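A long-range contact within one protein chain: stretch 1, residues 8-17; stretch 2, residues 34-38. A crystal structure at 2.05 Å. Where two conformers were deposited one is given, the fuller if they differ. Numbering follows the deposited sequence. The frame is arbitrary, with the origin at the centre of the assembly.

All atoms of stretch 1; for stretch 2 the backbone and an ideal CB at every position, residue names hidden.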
# COMPACT_ATOMS: atom_id res chain seq x y z
N ASN D 8 -4.60 2.94 10.95
CA ASN D 8 -5.22 4.07 10.29
C ASN D 8 -4.08 5.02 9.89
O ASN D 8 -3.38 5.56 10.75
CB ASN D 8 -6.24 4.71 11.22
CG ASN D 8 -6.95 5.89 10.60
OD1 ASN D 8 -6.34 6.93 10.34
ND2 ASN D 8 -8.26 5.75 10.38
N PHE D 9 -3.93 5.26 8.60
CA PHE D 9 -2.82 6.09 8.09
C PHE D 9 -2.81 7.50 8.67
O PHE D 9 -1.75 7.94 9.10
CB PHE D 9 -2.77 6.12 6.57
CG PHE D 9 -2.71 4.76 5.93
CD1 PHE D 9 -1.70 3.87 6.27
CD2 PHE D 9 -3.64 4.39 4.96
CE1 PHE D 9 -1.62 2.60 5.68
CE2 PHE D 9 -3.56 3.11 4.35
CZ PHE D 9 -2.54 2.23 4.72
N ASN D 10 -3.97 8.16 8.73
CA ASN D 10 -4.06 9.52 9.32
C ASN D 10 -3.59 9.52 10.78
O ASN D 10 -2.87 10.45 11.19
CB ASN D 10 -5.49 10.08 9.25
CG ASN D 10 -5.57 11.56 9.68
OD1 ASN D 10 -4.92 12.41 9.09
ND2 ASN D 10 -6.38 11.84 10.68
N ASP D 11 -4.02 8.51 11.56
CA ASP D 11 -3.66 8.45 12.97
C ASP D 11 -2.13 8.32 13.13
O ASP D 11 -1.53 9.00 13.96
CB ASP D 11 -4.45 7.32 13.67
CG ASP D 11 -5.99 7.54 13.64
OD1 ASP D 11 -6.49 8.63 13.25
OD2 ASP D 11 -6.71 6.59 14.01
N LYS D 12 -1.50 7.49 12.29
CA LYS D 12 -0.04 7.31 12.32
C LYS D 12 0.71 8.55 11.85
O LYS D 12 1.69 8.93 12.48
CB LYS D 12 0.38 6.06 11.53
CG LYS D 12 -0.23 4.75 12.06
CD LYS D 12 0.18 4.47 13.47
CE LYS D 12 -0.24 3.11 13.91
NZ LYS D 12 0.03 2.95 15.38
N PHE D 13 0.23 9.19 10.78
CA PHE D 13 0.83 10.46 10.32
C PHE D 13 0.76 11.58 11.37
O PHE D 13 1.67 12.41 11.45
CB PHE D 13 0.21 10.98 9.01
CG PHE D 13 0.73 10.30 7.78
CD1 PHE D 13 2.07 10.45 7.40
CD2 PHE D 13 -0.13 9.60 6.94
CE1 PHE D 13 2.57 9.82 6.24
CE2 PHE D 13 0.33 8.99 5.78
CZ PHE D 13 1.68 9.09 5.42
N SER D 14 -0.30 11.60 12.18
CA SER D 14 -0.42 12.63 13.23
C SER D 14 0.57 12.45 14.42
O SER D 14 0.79 13.40 15.16
CB SER D 14 -1.86 12.74 13.75
OG SER D 14 -2.23 11.58 14.45
N LEU D 15 1.15 11.25 14.58
CA LEU D 15 2.12 10.99 15.67
C LEU D 15 3.50 11.67 15.50
O LEU D 15 4.29 11.69 16.46
CB LEU D 15 2.35 9.47 15.84
CG LEU D 15 1.17 8.64 16.34
CD1 LEU D 15 1.47 7.15 16.27
CD2 LEU D 15 0.79 9.06 17.78
N PHE D 16 3.81 12.18 14.30
CA PHE D 16 5.11 12.81 14.08
C PHE D 16 5.07 13.93 13.04
O PHE D 16 4.25 13.90 12.12
CB PHE D 16 6.13 11.74 13.66
CG PHE D 16 5.86 11.14 12.31
CD1 PHE D 16 4.99 10.07 12.15
CD2 PHE D 16 6.50 11.66 11.17
CE1 PHE D 16 4.74 9.53 10.89
CE2 PHE D 16 6.27 11.13 9.90
CZ PHE D 16 5.40 10.07 9.76
N ASN D 17 5.95 14.91 13.23
CA ASN D 17 6.13 16.00 12.28
C ASN D 17 7.52 16.01 11.64
O ASN D 17 7.70 16.73 10.66
CB ASN D 17 5.80 17.33 12.95
CG ASN D 17 4.30 17.49 13.23
OD1 ASN D 17 3.45 16.96 12.49
ND2 ASN D 17 3.97 18.23 14.27
N UNK D 34 6.30 1.79 5.70
CA UNK D 34 6.86 2.94 6.41
C UNK D 34 6.21 4.22 5.95
O UNK D 34 6.11 4.44 4.75
CB UNK D 34 8.37 3.02 6.21
N UNK D 35 5.84 5.07 6.90
CA UNK D 35 5.26 6.38 6.61
C UNK D 35 6.34 7.42 6.73
O UNK D 35 7.18 7.34 7.63
CB UNK D 35 4.09 6.70 7.55
N UNK D 36 6.32 8.39 5.82
CA UNK D 36 7.30 9.47 5.82
C UNK D 36 6.61 10.80 5.46
O UNK D 36 5.66 10.82 4.66
CB UNK D 36 8.43 9.16 4.84
N UNK D 37 7.07 11.89 6.07
CA UNK D 37 6.68 13.25 5.71
C UNK D 37 7.92 13.83 5.02
O UNK D 37 9.02 13.74 5.57
CB UNK D 37 6.24 14.08 6.92
N UNK D 38 7.76 14.35 3.80
CA UNK D 38 8.89 14.88 3.02
C UNK D 38 8.61 16.29 2.48
O UNK D 38 7.48 16.64 2.19
CB UNK D 38 9.21 13.94 1.86

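The five positions of stretch 2 have extended backbone angles, so side chains leave the strand on alternating sides, and the helix 9-14 crosses it at 57°. Position 34 finds nothing of stretch 1 within 5.5 Å of its ideal CB. Stretch 1 therefore sets no demand there, and many residues would do; the deposited one is Lys34, whose NZ is hydrogen-bonded elsewhere in the structure.

Position 35 is different. Its CA-to-CB bond points toward stretch 1, and the ideal CB lies 3.7 Å from Phe13 CE1 and 4.2 Å from Phe16 CZ, with Lys12 CB at 5.5 Å. The surroundings are two aromatic rings and an aliphatic stem, with the Phe9 ring farther along. They offer a polar side chain little to bond with, whereas a medium-sized apolar one, such as leucine, isoleucine or methionine, could fill the space. The deposited residue is Leu35, with chi1 m and chi2 t. Its CD1 sits over the face of the Phe13 ring, 3.8 Å from the ring centroid and only 5° off the normal, a CH-pi contact, and also meets Lys12 CB at 3.5 Å. Its CD2 packs against Phe13 CZ at 3.6 Å and lies 4.4 Å from Phe9 CD1. The forked end thus touches several neighbours at once.

Position 36 turns its CA-to-CB bond away, and stretch 1 again places no atom within 5.5 Å of the ideal CB. Its backbone nevertheless takes part: O lies at the edge of the Phe13 ring, 3.6 Å from CE1. A beta-branched residue would suit the extended backbone, and Val36 is found.

Position 37 points toward stretch 1 once more, its ideal CB 4.2 Å from Phe16 CE2 and 4.8 Å from Asn17 O. Beyond the ring, where the helix gives way to loop, the carbonyl oxygens of Phe13 and Phe16 and the side-chain oxygen of Asn17 lie close together. Such a cluster of acceptors calls for a donor on a long stem; lysine or arginine could be considered. Lys37 is deposited, with chi2 to chi4 all t, so that the chain reaches out fully extended. Its NZ donates to Phe13 O at 2.8 Å and Phe16 O at 2.7 Å, and weakly to Asn17 OD1 at 3.2 Å. The stem is used too: CG packs 3.8 Å from Phe16 CE2, and CE approaches Phe13 CD1 at 4.0 Å.

Position 38 is out of reach of stretch 1, which leaves its identity open; Val38, beta-branched, fits the extended strand.

Stretch 2 (34-38) KLVKV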
# COMPACT_ATOMS: atom_id res chain seq x y z
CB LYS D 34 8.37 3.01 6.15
CG LYS D 34 9.16 1.88 6.83
CD LYS D 34 10.29 1.30 6.00
CE LYS D 34 11.55 2.08 5.95
NZ LYS D 34 12.54 1.35 5.05
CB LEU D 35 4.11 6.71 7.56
CG LEU D 35 2.87 5.81 7.47
CD1 LEU D 35 1.80 6.44 8.34
CD2 LEU D 35 2.36 5.60 6.04
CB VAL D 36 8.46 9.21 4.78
CG1 VAL D 36 9.75 9.88 5.21
CG2 VAL D 36 8.72 7.70 4.54
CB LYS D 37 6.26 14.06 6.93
CG LYS D 37 4.90 13.64 7.46
CD LYS D 37 4.48 14.39 8.70
CE LYS D 37 3.09 13.96 9.13
NZ LYS D 37 2.55 14.83 10.24
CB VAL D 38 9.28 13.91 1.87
CG1 VAL D 38 9.68 12.54 2.44
CG2 VAL D 38 8.14 13.73 0.85
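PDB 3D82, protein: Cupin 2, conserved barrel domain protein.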